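Local coordinates for protein 2,3-dihydroxybenzoate-AMP ligase (Thermobifida fusca, PDB 6E97) that belongs to the ANL superfamily of AMP-binding enzymes, in which a large N-terminal portion and a smaller C-terminal domain close over a bound nucleotide, at residues His389-Gly394 and Phe417-Asp422; Val285-Leu290 and Pro475-Arg480; Gly197-Leu202 and Lys439-Arg444; Tyr107-His112 and Pro237-Phe242. All coordinates share one frame; numbering follows the deposited sequence.

From the N terminus, contact 4 comes first: it closes a loop of 124 residues, bringing the turn after strand 104-107 against the segment that enters helix 241-245. Within that loop lies 197-202, which is paired later with 439-444 in contact 3, so contacts 3 and 4 cross. Contact 2 crosses contact 3 in turn, since 285-290, at the start of helix 286-297, contacts 475-480 in the C-terminal domain. Contact 1, a short-range pairing of strands 388-393 and 418-426, lies within the spans of both contact 2 and contact 3. Contacts 1, 3 and 4 all touch J2J, and contact 3 touches both contact 1 and contact 2.

Contact 1 of 4, residues His389-Gly394 and Phe417-Asp422. With J2J (5'-O-[(S)-[(2,3-dihydroxybenzene-1-carbonyl)oxy](hydroxy)phosphoryl]adenosine), chain C.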
# COMPACT_ATOMS: atom_id res chain seq x y z
N HIS A 389 2.96 -18.77 13.50
CA HIS A 389 3.04 -18.23 12.15
C HIS A 389 1.67 -18.22 11.50
O HIS A 389 0.91 -19.19 11.60
CB HIS A 389 4.01 -19.05 11.30
CG HIS A 389 5.40 -19.12 11.86
ND1 HIS A 389 6.35 -18.15 11.64
CD2 HIS A 389 5.99 -20.06 12.63
CE1 HIS A 389 7.47 -18.49 12.24
NE2 HIS A 389 7.28 -19.64 12.85
N LEU A 390 1.34 -17.10 10.85
CA LEU A 390 0.07 -16.97 10.15
C LEU A 390 0.24 -17.43 8.70
O LEU A 390 1.13 -16.95 7.99
CB LEU A 390 -0.45 -15.53 10.20
CG LEU A 390 -1.68 -15.19 9.36
CD1 LEU A 390 -2.95 -15.89 9.87
CD2 LEU A 390 -1.91 -13.68 9.29
N LEU A 391 -0.58 -18.38 8.30
CA LEU A 391 -0.75 -18.79 6.92
C LEU A 391 -2.20 -18.54 6.55
O LEU A 391 -3.10 -18.67 7.38
CB LEU A 391 -0.42 -20.28 6.71
CG LEU A 391 0.90 -20.82 7.22
CD1 LEU A 391 1.00 -22.29 6.85
CD2 LEU A 391 2.06 -20.05 6.67
N THR A 392 -2.43 -18.16 5.30
CA THR A 392 -3.80 -17.84 4.92
C THR A 392 -4.01 -18.18 3.45
O THR A 392 -3.06 -18.21 2.66
CB THR A 392 -4.13 -16.37 5.20
OG1 THR A 392 -5.54 -16.16 5.08
CG2 THR A 392 -3.38 -15.47 4.25
N ARG A 393 -5.26 -18.46 3.12
CA ARG A 393 -5.63 -18.84 1.76
C ARG A 393 -7.08 -18.41 1.57
O ARG A 393 -7.87 -18.58 2.49
CB ARG A 393 -5.48 -20.35 1.56
CG ARG A 393 -5.85 -20.87 0.19
CD ARG A 393 -5.53 -22.37 0.12
NE ARG A 393 -6.53 -23.18 0.82
CZ ARG A 393 -6.47 -24.51 0.93
NH1 ARG A 393 -5.47 -25.19 0.40
NH2 ARG A 393 -7.43 -25.15 1.57
N GLY A 394 -7.42 -17.83 0.42
CA GLY A 394 -8.76 -17.31 0.27
C GLY A 394 -9.09 -16.70 -1.07
O GLY A 394 -8.27 -16.70 -2.00
N PHE A 417 -1.30 -22.19 0.59
CA PHE A 417 -1.36 -21.21 1.67
C PHE A 417 -0.22 -20.21 1.55
O PHE A 417 0.94 -20.59 1.35
CB PHE A 417 -1.30 -21.90 3.04
CG PHE A 417 -2.63 -22.40 3.52
CD1 PHE A 417 -3.42 -21.63 4.36
CD2 PHE A 417 -3.10 -23.64 3.11
CE1 PHE A 417 -4.65 -22.10 4.81
CE2 PHE A 417 -4.33 -24.11 3.54
CZ PHE A 417 -5.11 -23.34 4.39
N TYR A 418 -0.55 -18.93 1.66
CA TYR A 418 0.45 -17.87 1.64
C TYR A 418 1.07 -17.69 3.02
O TYR A 418 0.35 -17.62 4.02
CB TYR A 418 -0.18 -16.55 1.16
CG TYR A 418 0.71 -15.36 1.42
CD1 TYR A 418 1.98 -15.29 0.87
CD2 TYR A 418 0.28 -14.31 2.23
CE1 TYR A 418 2.80 -14.21 1.12
CE2 TYR A 418 1.09 -13.22 2.48
CZ TYR A 418 2.35 -13.18 1.91
OH TYR A 418 3.18 -12.11 2.17
N ARG A 419 2.39 -17.63 3.08
CA ARG A 419 3.13 -17.44 4.33
C ARG A 419 3.27 -15.95 4.60
O ARG A 419 4.16 -15.30 4.05
CB ARG A 419 4.49 -18.12 4.26
CG ARG A 419 4.45 -19.64 4.10
CD ARG A 419 5.85 -20.24 4.25
NE ARG A 419 5.87 -21.68 4.01
CZ ARG A 419 5.57 -22.59 4.93
NH1 ARG A 419 5.24 -22.24 6.16
NH2 ARG A 419 5.62 -23.88 4.61
N THR A 420 2.43 -15.41 5.49
CA THR A 420 2.40 -13.96 5.68
C THR A 420 3.68 -13.44 6.33
O THR A 420 4.04 -12.28 6.13
CB THR A 420 1.21 -13.54 6.54
OG1 THR A 420 1.41 -13.99 7.89
CG2 THR A 420 -0.11 -14.08 6.00
N GLY A 421 4.36 -14.27 7.11
CA GLY A 421 5.49 -13.81 7.89
C GLY A 421 5.12 -13.12 9.18
O GLY A 421 6.00 -12.56 9.85
N ASP A 422 3.86 -13.14 9.55
CA ASP A 422 3.39 -12.52 10.77
C ASP A 422 3.24 -13.55 11.87
O ASP A 422 2.92 -14.72 11.61
CB ASP A 422 2.07 -11.79 10.54
CG ASP A 422 2.23 -10.60 9.62
OD1 ASP A 422 3.16 -9.81 9.87
OD2 ASP A 422 1.45 -10.49 8.65
C2 J2J C . 0.25 -4.99 12.79
N3 J2J C . 0.83 -5.18 11.60
C4 J2J C . 0.19 -4.88 10.45
C6 J2J C . -1.74 -4.15 11.85
C8 J2J C . -0.53 -4.51 8.42
C9 J2J C . -5.31 -2.91 5.09
C12 J2J C . -4.49 -2.61 6.18
C15 J2J C . -3.10 -2.65 6.09
C18 J2J C . -2.45 -3.01 4.91
C21 J2J C . -0.95 -3.07 4.81
C3 J2J C . -3.28 -3.35 3.73
C5 J2J C . -1.17 -4.34 10.51
N1 J2J C . -0.99 -4.50 12.92
N6 J2J C . -2.98 -3.66 12.01
O3 J2J C . -2.68 -3.70 2.57
O6 J2J C . -5.56 -3.58 2.81
C1' J2J C . 1.80 -5.44 8.65
C2' J2J C . 1.92 -6.96 8.67
C3' J2J C . 1.43 -7.30 7.27
C4' J2J C . 2.08 -6.20 6.45
C5' J2J C . 1.50 -5.93 5.09
C61 J2J C . -4.76 -3.29 3.87
N7 J2J C . -1.56 -4.14 9.23
N9 J2J C . 0.50 -4.96 9.16
O17 J2J C . -0.30 -2.57 5.71
O1P J2J C . 1.59 -4.93 2.19
O2' J2J C . 3.30 -7.26 8.82
O2P J2J C . -0.32 -3.72 3.64
O3' J2J C . 1.75 -8.61 6.84
O3P J2J C . 1.90 -2.61 3.26
O4' J2J C . 1.95 -5.03 7.31
O5' J2J C . 1.97 -4.69 4.57
P J2J C . 1.26 -3.98 3.33
O HOH W 1 5.09 -16.04 10.23
O HOH W 2 3.83 -17.19 8.09
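F417 opens the pairing by lying beneath R393: CB of the arginine sits 3.8 Å from the F417 ring centroid, a CH-pi contact over the face, and the bend at chi3 (77°) folds the guanidinium back across the CE2 end of the same ring, the two planes 30° apart. Arginine suits this place because its chain can cover an aromatic face while NE makes a salt bridge to E371. At Y418 the backbones join, Y418 N giving a 2.8 Å bond to T392 O while Y418 O accepts from T392 N. R419 lays its aliphatic part alongside L391, with CG 3.5 Å from L391 CD2, and sends its charged end on to D379. These strands are the central pair of a four-stranded antiparallel sheet, and residues 418-422 spell YRTGD, a signature sequence of the ANL family. T420 then grips L390 O twice from one face of that carbonyl, through N at 3.2 Å and OG1 at 3.0 Å; OG1 also accepts from D422 N, forming an ST turn. G421 follows with positive phi (81°), a conformation that favours glycine, and a water connects its N to L390 O. D422 O receives L390 N at 3.0 Å, while the carboxylate splits between the ribose hydroxyls of J2J: OD1 takes O2' at 2.8 Å and OD2 takes O3' at 2.6 Å.

Contact 2 of 4, residues Val285-Leu290 and Pro475-Arg480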
# COMPACT_ATOMS: atom_id res chain seq x y z
N VAL A 285 -1.97 5.35 9.55
CA VAL A 285 -1.03 4.44 10.22
C VAL A 285 -0.87 4.92 11.66
O VAL A 285 -1.23 6.06 11.98
CB VAL A 285 0.32 4.38 9.49
CG1 VAL A 285 0.19 3.63 8.18
CG2 VAL A 285 0.88 5.78 9.26
N PRO A 286 -0.36 4.09 12.57
CA PRO A 286 -0.37 4.45 13.99
C PRO A 286 0.37 5.75 14.30
O PRO A 286 -0.12 6.54 15.11
CB PRO A 286 0.30 3.24 14.66
CG PRO A 286 -0.13 2.09 13.78
CD PRO A 286 -0.04 2.66 12.37
N PRO A 287 1.54 6.01 13.70
CA PRO A 287 2.21 7.29 14.00
C PRO A 287 1.37 8.52 13.69
O PRO A 287 1.38 9.51 14.45
CB PRO A 287 3.49 7.24 13.14
CG PRO A 287 3.30 6.10 12.20
CD PRO A 287 2.39 5.13 12.87
N ILE A 288 0.61 8.48 12.59
CA ILE A 288 -0.29 9.59 12.27
C ILE A 288 -1.43 9.66 13.27
O ILE A 288 -1.83 10.75 13.70
CB ILE A 288 -0.81 9.44 10.83
CG1 ILE A 288 0.32 9.62 9.83
CG2 ILE A 288 -1.92 10.45 10.57
CD1 ILE A 288 -0.09 9.27 8.42
N ALA A 289 -1.99 8.51 13.63
CA ALA A 289 -3.02 8.48 14.66
C ALA A 289 -2.54 9.13 15.95
O ALA A 289 -3.26 9.92 16.56
CB ALA A 289 -3.46 7.03 14.92
N LEU A 290 -1.32 8.80 16.37
CA LEU A 290 -0.78 9.37 17.60
C LEU A 290 -0.58 10.88 17.46
O LEU A 290 -0.86 11.63 18.40
CB LEU A 290 0.54 8.69 17.95
CG LEU A 290 0.43 7.22 18.35
CD1 LEU A 290 1.80 6.63 18.53
CD2 LEU A 290 -0.41 7.07 19.61
N PRO A 475 8.58 4.43 20.16
CA PRO A 475 7.20 4.47 20.68
C PRO A 475 6.18 4.96 19.66
O PRO A 475 5.00 4.61 19.77
CB PRO A 475 7.31 5.43 21.88
CG PRO A 475 8.46 6.32 21.53
CD PRO A 475 9.44 5.45 20.77
N TYR A 476 6.59 5.76 18.68
CA TYR A 476 5.67 6.25 17.66
C TYR A 476 5.62 5.32 16.45
O TYR A 476 4.54 4.94 15.99
CB TYR A 476 6.06 7.66 17.22
CG TYR A 476 5.38 8.77 17.98
CD1 TYR A 476 5.78 9.11 19.27
CD2 TYR A 476 4.34 9.49 17.40
CE1 TYR A 476 5.16 10.13 19.96
CE2 TYR A 476 3.71 10.51 18.09
CZ TYR A 476 4.13 10.83 19.37
OH TYR A 476 3.50 11.85 20.06
N LEU A 477 6.79 4.96 15.91
CA LEU A 477 6.93 4.24 14.66
C LEU A 477 7.04 2.73 14.84
O LEU A 477 7.08 2.00 13.85
CB LEU A 477 8.17 4.74 13.91
CG LEU A 477 8.31 6.25 13.73
CD1 LEU A 477 9.72 6.61 13.24
CD2 LEU A 477 7.26 6.72 12.75
N GLY A 478 7.11 2.25 16.08
CA GLY A 478 7.37 0.85 16.30
C GLY A 478 8.84 0.52 16.13
O GLY A 478 9.48 0.00 17.05
N GLU A 479 9.38 0.84 14.96
CA GLU A 479 10.80 0.67 14.70
C GLU A 479 11.32 1.82 13.86
O GLU A 479 10.65 2.27 12.92
CB GLU A 479 11.10 -0.65 13.97
CG GLU A 479 10.43 -1.85 14.57
CD GLU A 479 10.60 -3.08 13.70
OE1 GLU A 479 11.70 -3.67 13.71
OE2 GLU A 479 9.64 -3.44 12.99
N ARG A 480 12.51 2.30 14.19
CA ARG A 480 13.34 3.07 13.28
C ARG A 480 14.42 2.17 12.71
O ARG A 480 14.67 1.07 13.20
CB ARG A 480 13.97 4.28 13.99
CG ARG A 480 12.97 5.34 14.40
CD ARG A 480 13.66 6.53 15.04
NE ARG A 480 12.70 7.56 15.39
CZ ARG A 480 12.36 8.57 14.59
NH1 ARG A 480 12.93 8.69 13.40
NH2 ARG A 480 11.47 9.47 14.98
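P287 and L290, on one side of the first turns of helix 286-297, pack against Y476 in the tight part of this contact. L290 CB approaches Y476 CE2 to 3.7 Å, and its CD1 stands over one face of the tyrosine ring, 4.0 Å above the plane and offset toward the rim. P287 packs its ring against Y476 O, with CD 3.8 Å away. L477 CD2 closes one side of the same proline, 3.8 Å from P287 CB, the two side chains crossing at about a right angle. Proline fits here because the first turn of a helix needs no N-H for an internal bond, and V285 is the N-cap just before it. Y476 reaches its position with chi1 at -92°, away from a staggered value, and its OH forms a hydrogen bond with D294, farther along helix 286-297. Its ring is thus gripped on the face under L290, although the residue as a whole is exposed. P475 is the loose edge, touching only through its carbonyl O, 4.0 Å from L290 CD1. No hydrogen bond crosses between the segments; the turn at 475-477 is instead shaped from its own side, where D474 OD1 accepts from the N of both Y476 and L477, and G478 supplies a positive phi. A small apolar seam of this sort, joining the start of helix 286-297 to the hairpin between strands 464-474 and 478-487, is a domain-domain interface of an ANL enzyme.

Contact 3 of 4, residues Gly197-Leu202 and Lys439-Arg444; sequences GGTTGL and KDQINR. With J2J (5'-O-[(S)-[(2,3-dihydroxybenzene-1-carbonyl)oxy](hydroxy)phosphoryl]adenosine), chain C.
Q441 runs extended toward G198 until a turn of 83° at chi3 sets its amide so that G198 O lies close to the amide plane. K439 starts differently: at chi1 52° its CG is wedged between the backbone N and carbonyl carbon, after which the chain runs extended. Q441 NE2 donates to G198 O at 2.8 Å with an angle of 162° at the hydrogen, meeting the carbonyl from above its plane. The same nitrogen comes within 3.5 Å of G197 C, an approach suited to a residue without a side chain, and G198 has the positive phi that glycine tolerates. T199 packs its CG2 across the lysine chain, 3.8 Å from K439 CB. D440 O approaches T199 CA (3.3 Å), while T199 O and D440 O stand 3.2 Å apart as acceptors without bonding. The loop at 197-202 carries the glycine- and threonine-rich signature of ANL enzymes, and 439-444 lies where relatives have their interdomain hinge. K439 NZ donates a hydrogen bond to J2J O3' (3.2 Å), and a second to T420 O. A single side-chain-to-backbone bond thus fixes the Q441 amide on the glycine loop while K439 reaches the ligand; so few polar links would be compatible with a hinge here.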
# COMPACT_ATOMS: atom_id res chain seq x y z
N GLY A 197 5.38 -5.48 0.44
CA GLY A 197 6.21 -4.79 1.41
C GLY A 197 7.69 -5.06 1.20
O GLY A 197 8.51 -4.15 1.30
N GLY A 198 8.04 -6.30 0.88
CA GLY A 198 9.44 -6.64 0.67
C GLY A 198 10.13 -7.24 1.87
O GLY A 198 10.01 -6.75 3.00
N THR A 199 10.86 -8.33 1.63
CA THR A 199 11.61 -9.01 2.69
C THR A 199 13.02 -9.38 2.26
O THR A 199 13.93 -9.36 3.11
CB THR A 199 10.88 -10.27 3.15
OG1 THR A 199 10.75 -11.19 2.05
CG2 THR A 199 9.49 -9.94 3.68
N THR A 200 13.26 -9.71 0.99
CA THR A 200 14.60 -10.03 0.51
C THR A 200 15.19 -8.83 -0.23
O THR A 200 14.87 -7.68 0.08
CB THR A 200 14.57 -11.26 -0.40
OG1 THR A 200 13.51 -11.11 -1.36
CG2 THR A 200 14.36 -12.52 0.41
N GLY A 201 16.02 -9.09 -1.24
CA GLY A 201 16.75 -8.02 -1.90
C GLY A 201 15.90 -7.06 -2.72
O GLY A 201 16.33 -5.93 -2.96
N LEU A 202 14.72 -7.49 -3.15
CA LEU A 202 13.88 -6.68 -4.03
C LEU A 202 12.42 -6.99 -3.75
O LEU A 202 12.08 -8.14 -3.46
CB LEU A 202 14.20 -6.94 -5.50
CG LEU A 202 15.47 -6.28 -6.03
CD1 LEU A 202 16.03 -7.04 -7.21
CD2 LEU A 202 15.17 -4.82 -6.41
N LYS A 439 9.35 -12.55 9.28
CA LYS A 439 10.07 -12.17 8.07
C LYS A 439 11.08 -11.07 8.36
O LYS A 439 10.92 -10.27 9.28
CB LYS A 439 9.08 -11.70 7.01
CG LYS A 439 8.13 -10.64 7.51
CD LYS A 439 7.00 -10.42 6.54
CE LYS A 439 5.85 -9.71 7.21
NZ LYS A 439 4.70 -9.66 6.28
N ASP A 440 12.15 -11.05 7.55
CA ASP A 440 13.11 -9.95 7.60
C ASP A 440 12.45 -8.70 7.04
O ASP A 440 12.43 -8.48 5.83
CB ASP A 440 14.39 -10.26 6.80
CG ASP A 440 15.26 -9.01 6.55
OD1 ASP A 440 15.07 -8.00 7.27
OD2 ASP A 440 16.11 -9.02 5.62
N GLN A 441 11.89 -7.87 7.93
CA GLN A 441 11.20 -6.68 7.46
C GLN A 441 10.94 -5.71 8.60
O GLN A 441 10.09 -5.96 9.46
CB GLN A 441 9.88 -7.05 6.79
CG GLN A 441 9.14 -5.85 6.24
CD GLN A 441 7.76 -6.22 5.74
OE1 GLN A 441 6.81 -6.30 6.52
NE2 GLN A 441 7.65 -6.46 4.45
N ILE A 442 11.67 -4.59 8.62
CA ILE A 442 11.44 -3.55 9.60
C ILE A 442 10.18 -2.78 9.23
O ILE A 442 10.02 -2.32 8.10
CB ILE A 442 12.65 -2.61 9.70
CG1 ILE A 442 13.94 -3.41 9.93
CG2 ILE A 442 12.43 -1.60 10.80
CD1 ILE A 442 15.21 -2.61 9.77
N ASN A 443 9.27 -2.65 10.18
CA ASN A 443 8.02 -1.93 9.95
C ASN A 443 8.14 -0.55 10.60
O ASN A 443 7.87 -0.39 11.79
CB ASN A 443 6.82 -2.70 10.48
CG ASN A 443 5.52 -2.10 10.03
OD1 ASN A 443 5.48 -0.97 9.55
ND2 ASN A 443 4.43 -2.85 10.18
N ARG A 444 8.53 0.43 9.80
CA ARG A 444 8.71 1.80 10.27
C ARG A 444 7.39 2.54 10.11
O ARG A 444 7.09 3.12 9.06
CB ARG A 444 9.84 2.48 9.50
CG ARG A 444 10.18 3.86 9.99
CD ARG A 444 11.21 4.51 9.10
NE ARG A 444 11.78 5.67 9.77
CZ ARG A 444 11.11 6.79 10.01
NH1 ARG A 444 9.85 6.90 9.64
NH2 ARG A 444 11.71 7.80 10.63
C2 J2J C . 0.25 -4.99 12.79
N3 J2J C . 0.83 -5.18 11.60
C4 J2J C . 0.19 -4.88 10.45
C6 J2J C . -1.74 -4.15 11.85
C8 J2J C . -0.53 -4.51 8.42
C9 J2J C . -5.31 -2.91 5.09
C12 J2J C . -4.49 -2.61 6.18
C15 J2J C . -3.10 -2.65 6.09
C18 J2J C . -2.45 -3.01 4.91
C21 J2J C . -0.95 -3.07 4.81
C3 J2J C . -3.28 -3.35 3.73
C5 J2J C . -1.17 -4.34 10.51
N1 J2J C . -0.99 -4.50 12.92
N6 J2J C . -2.98 -3.66 12.01
O3 J2J C . -2.68 -3.70 2.57
O6 J2J C . -5.56 -3.58 2.81
C1' J2J C . 1.80 -5.44 8.65
C2' J2J C . 1.92 -6.96 8.67
C3' J2J C . 1.43 -7.30 7.27
C4' J2J C . 2.08 -6.20 6.45
C5' J2J C . 1.50 -5.93 5.09
C61 J2J C . -4.76 -3.29 3.87
N7 J2J C . -1.56 -4.14 9.23
N9 J2J C . 0.50 -4.96 9.16
O17 J2J C . -0.30 -2.57 5.71
O1P J2J C . 1.59 -4.93 2.19
O2' J2J C . 3.30 -7.26 8.82
O2P J2J C . -0.32 -3.72 3.64
O3' J2J C . 1.75 -8.61 6.84
O3P J2J C . 1.90 -2.61 3.26
O4' J2J C . 1.95 -5.03 7.31
O5' J2J C . 1.97 -4.69 4.57
P J2J C . 1.26 -3.98 3.33

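Contact 4 of 4, residues Tyr107-His112 and Pro237-Phe242; sequences YALPAH and PAVHNF. With J2J (5'-O-[(S)-[(2,3-dihydroxybenzene-1-carbonyl)oxy](hydroxy)phosphoryl]adenosine), chain C.
Beside the J2J pocket, the loop leading to the ligand-binding residues H240, N241 and F242 is backed by L109 and Y107. V239 is the wedge between them: its CG1 lies 3.7 Å from Y107 CD1, while CG2 meets L109 CD2 at 3.6 Å, the leucine and valine overlapping head to tail. A branched residue serves well, since each methyl finds its own partner. At the other end of the contact P110 CD lies 4.0 Å from P237 CB. Each segment holds a type I beta turn, L109 to H112 and P237 to H240. The contact joins the loop after strand 104-107 of one sheet to that after strand 231-234 of another. H240, which ends the second turn, is also the N-cap of helix 241-245. With CG anti to the backbone N (chi1 -177°), its ring presents ND1 to F242 N, which donates at 3.0 Å, and directs NE2 at the ligand, donating to J2J O3P at 2.8 Å. The capping bond thus helps fix the ring's rotation. N241 ND2 donates to J2J O3 at 3.0 Å, its OD1 being taken by Y213 and Q194, and F242 lays one face of its ring against the ligand's aromatic ring, with J2J C12 3.6 Å above the plane.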
# COMPACT_ATOMS: atom_id res chain seq x y z
N TYR A 107 1.32 0.07 -9.59
CA TYR A 107 1.26 1.16 -8.63
C TYR A 107 2.58 1.33 -7.88
O TYR A 107 3.04 0.42 -7.20
CB TYR A 107 0.13 0.93 -7.63
CG TYR A 107 -1.24 1.01 -8.25
CD1 TYR A 107 -1.70 2.20 -8.82
CD2 TYR A 107 -2.07 -0.09 -8.25
CE1 TYR A 107 -2.96 2.27 -9.38
CE2 TYR A 107 -3.33 -0.03 -8.81
CZ TYR A 107 -3.77 1.15 -9.37
OH TYR A 107 -5.02 1.19 -9.91
N ALA A 108 3.16 2.52 -8.00
CA ALA A 108 4.29 2.93 -7.18
C ALA A 108 3.85 4.08 -6.28
O ALA A 108 2.97 4.87 -6.64
CB ALA A 108 5.49 3.35 -8.04
N LEU A 109 4.47 4.15 -5.07
CA LEU A 109 4.17 5.18 -4.08
C LEU A 109 5.05 6.41 -4.30
O LEU A 109 6.16 6.29 -4.82
CB LEU A 109 4.37 4.63 -2.67
CG LEU A 109 3.56 3.40 -2.27
CD1 LEU A 109 3.89 2.99 -0.84
CD2 LEU A 109 2.07 3.63 -2.41
N PRO A 110 4.59 7.59 -3.88
CA PRO A 110 5.41 8.80 -4.06
C PRO A 110 6.80 8.72 -3.46
O PRO A 110 7.73 9.32 -4.01
CB PRO A 110 4.57 9.89 -3.38
CG PRO A 110 3.16 9.39 -3.48
CD PRO A 110 3.26 7.90 -3.33
N ALA A 111 6.99 7.99 -2.35
CA ALA A 111 8.29 7.89 -1.70
C ALA A 111 9.25 6.94 -2.41
O ALA A 111 10.44 6.91 -2.05
CB ALA A 111 8.12 7.44 -0.25
N HIS A 112 8.78 6.17 -3.38
CA HIS A 112 9.67 5.29 -4.12
C HIS A 112 10.61 6.09 -5.01
O HIS A 112 10.29 7.19 -5.46
CB HIS A 112 8.85 4.29 -4.94
CG HIS A 112 8.21 3.22 -4.11
ND1 HIS A 112 7.07 2.55 -4.49
CD2 HIS A 112 8.57 2.70 -2.91
CE1 HIS A 112 6.74 1.68 -3.56
NE2 HIS A 112 7.64 1.74 -2.59
N PRO A 237 -1.00 7.66 1.12
CA PRO A 237 -0.85 7.61 -0.34
C PRO A 237 -1.90 6.70 -0.96
O PRO A 237 -1.98 5.52 -0.63
CB PRO A 237 0.56 7.05 -0.54
CG PRO A 237 1.27 7.32 0.73
CD PRO A 237 0.24 7.24 1.81
N ALA A 238 -2.70 7.26 -1.87
CA ALA A 238 -4.01 6.68 -2.18
C ALA A 238 -3.90 5.33 -2.87
O ALA A 238 -4.84 4.53 -2.80
CB ALA A 238 -4.82 7.65 -3.03
N VAL A 239 -2.78 5.06 -3.56
CA VAL A 239 -2.62 3.80 -4.29
C VAL A 239 -2.12 2.66 -3.42
O VAL A 239 -2.03 1.53 -3.90
CB VAL A 239 -1.66 3.98 -5.49
CG1 VAL A 239 -2.22 4.98 -6.47
CG2 VAL A 239 -0.27 4.41 -5.01
N HIS A 240 -1.78 2.91 -2.16
CA HIS A 240 -1.46 1.79 -1.29
C HIS A 240 -2.72 0.96 -1.04
O HIS A 240 -3.84 1.47 -1.02
CB HIS A 240 -0.87 2.28 0.03
CG HIS A 240 -0.45 1.16 0.94
ND1 HIS A 240 -1.33 0.51 1.78
CD2 HIS A 240 0.75 0.56 1.12
CE1 HIS A 240 -0.69 -0.43 2.44
NE2 HIS A 240 0.57 -0.42 2.05
N ASN A 241 -2.53 -0.35 -0.86
CA ASN A 241 -3.66 -1.27 -0.73
C ASN A 241 -4.68 -0.79 0.30
O ASN A 241 -5.89 -0.91 0.09
CB ASN A 241 -3.14 -2.67 -0.35
CG ASN A 241 -4.10 -3.77 -0.72
OD1 ASN A 241 -4.58 -3.82 -1.85
ND2 ASN A 241 -4.39 -4.65 0.23
N PHE A 242 -4.19 -0.27 1.43
CA PHE A 242 -5.07 0.13 2.53
C PHE A 242 -5.99 1.28 2.14
O PHE A 242 -7.22 1.14 2.26
CB PHE A 242 -4.17 0.45 3.73
CG PHE A 242 -4.90 0.78 5.01
CD1 PHE A 242 -6.25 0.54 5.17
CD2 PHE A 242 -4.19 1.34 6.07
CE1 PHE A 242 -6.90 0.86 6.36
CE2 PHE A 242 -4.83 1.65 7.27
CZ PHE A 242 -6.18 1.41 7.41
C2 J2J C . 0.25 -4.99 12.79
N3 J2J C . 0.83 -5.18 11.60
C4 J2J C . 0.19 -4.88 10.45
C6 J2J C . -1.74 -4.15 11.85
C8 J2J C . -0.53 -4.51 8.42
C9 J2J C . -5.31 -2.91 5.09
C12 J2J C . -4.49 -2.61 6.18
C15 J2J C . -3.10 -2.65 6.09
C18 J2J C . -2.45 -3.01 4.91
C21 J2J C . -0.95 -3.07 4.81
C3 J2J C . -3.28 -3.35 3.73
C5 J2J C . -1.17 -4.34 10.51
N1 J2J C . -0.99 -4.50 12.92
N6 J2J C . -2.98 -3.66 12.01
O3 J2J C . -2.68 -3.70 2.57
O6 J2J C . -5.56 -3.58 2.81
C1' J2J C . 1.80 -5.44 8.65
C2' J2J C . 1.92 -6.96 8.67
C3' J2J C . 1.43 -7.30 7.27
C4' J2J C . 2.08 -6.20 6.45
C5' J2J C . 1.50 -5.93 5.09
C61 J2J C . -4.76 -3.29 3.87
N7 J2J C . -1.56 -4.14 9.23
N9 J2J C . 0.50 -4.96 9.16
O17 J2J C . -0.30 -2.57 5.71
O1P J2J C . 1.59 -4.93 2.19
O2' J2J C . 3.30 -7.26 8.82
O2P J2J C . -0.32 -3.72 3.64
O3' J2J C . 1.75 -8.61 6.84
O3P J2J C . 1.90 -2.61 3.26
O4' J2J C . 1.95 -5.03 7.31
O5' J2J C . 1.97 -4.69 4.57
P J2J C . 1.26 -3.98 3.33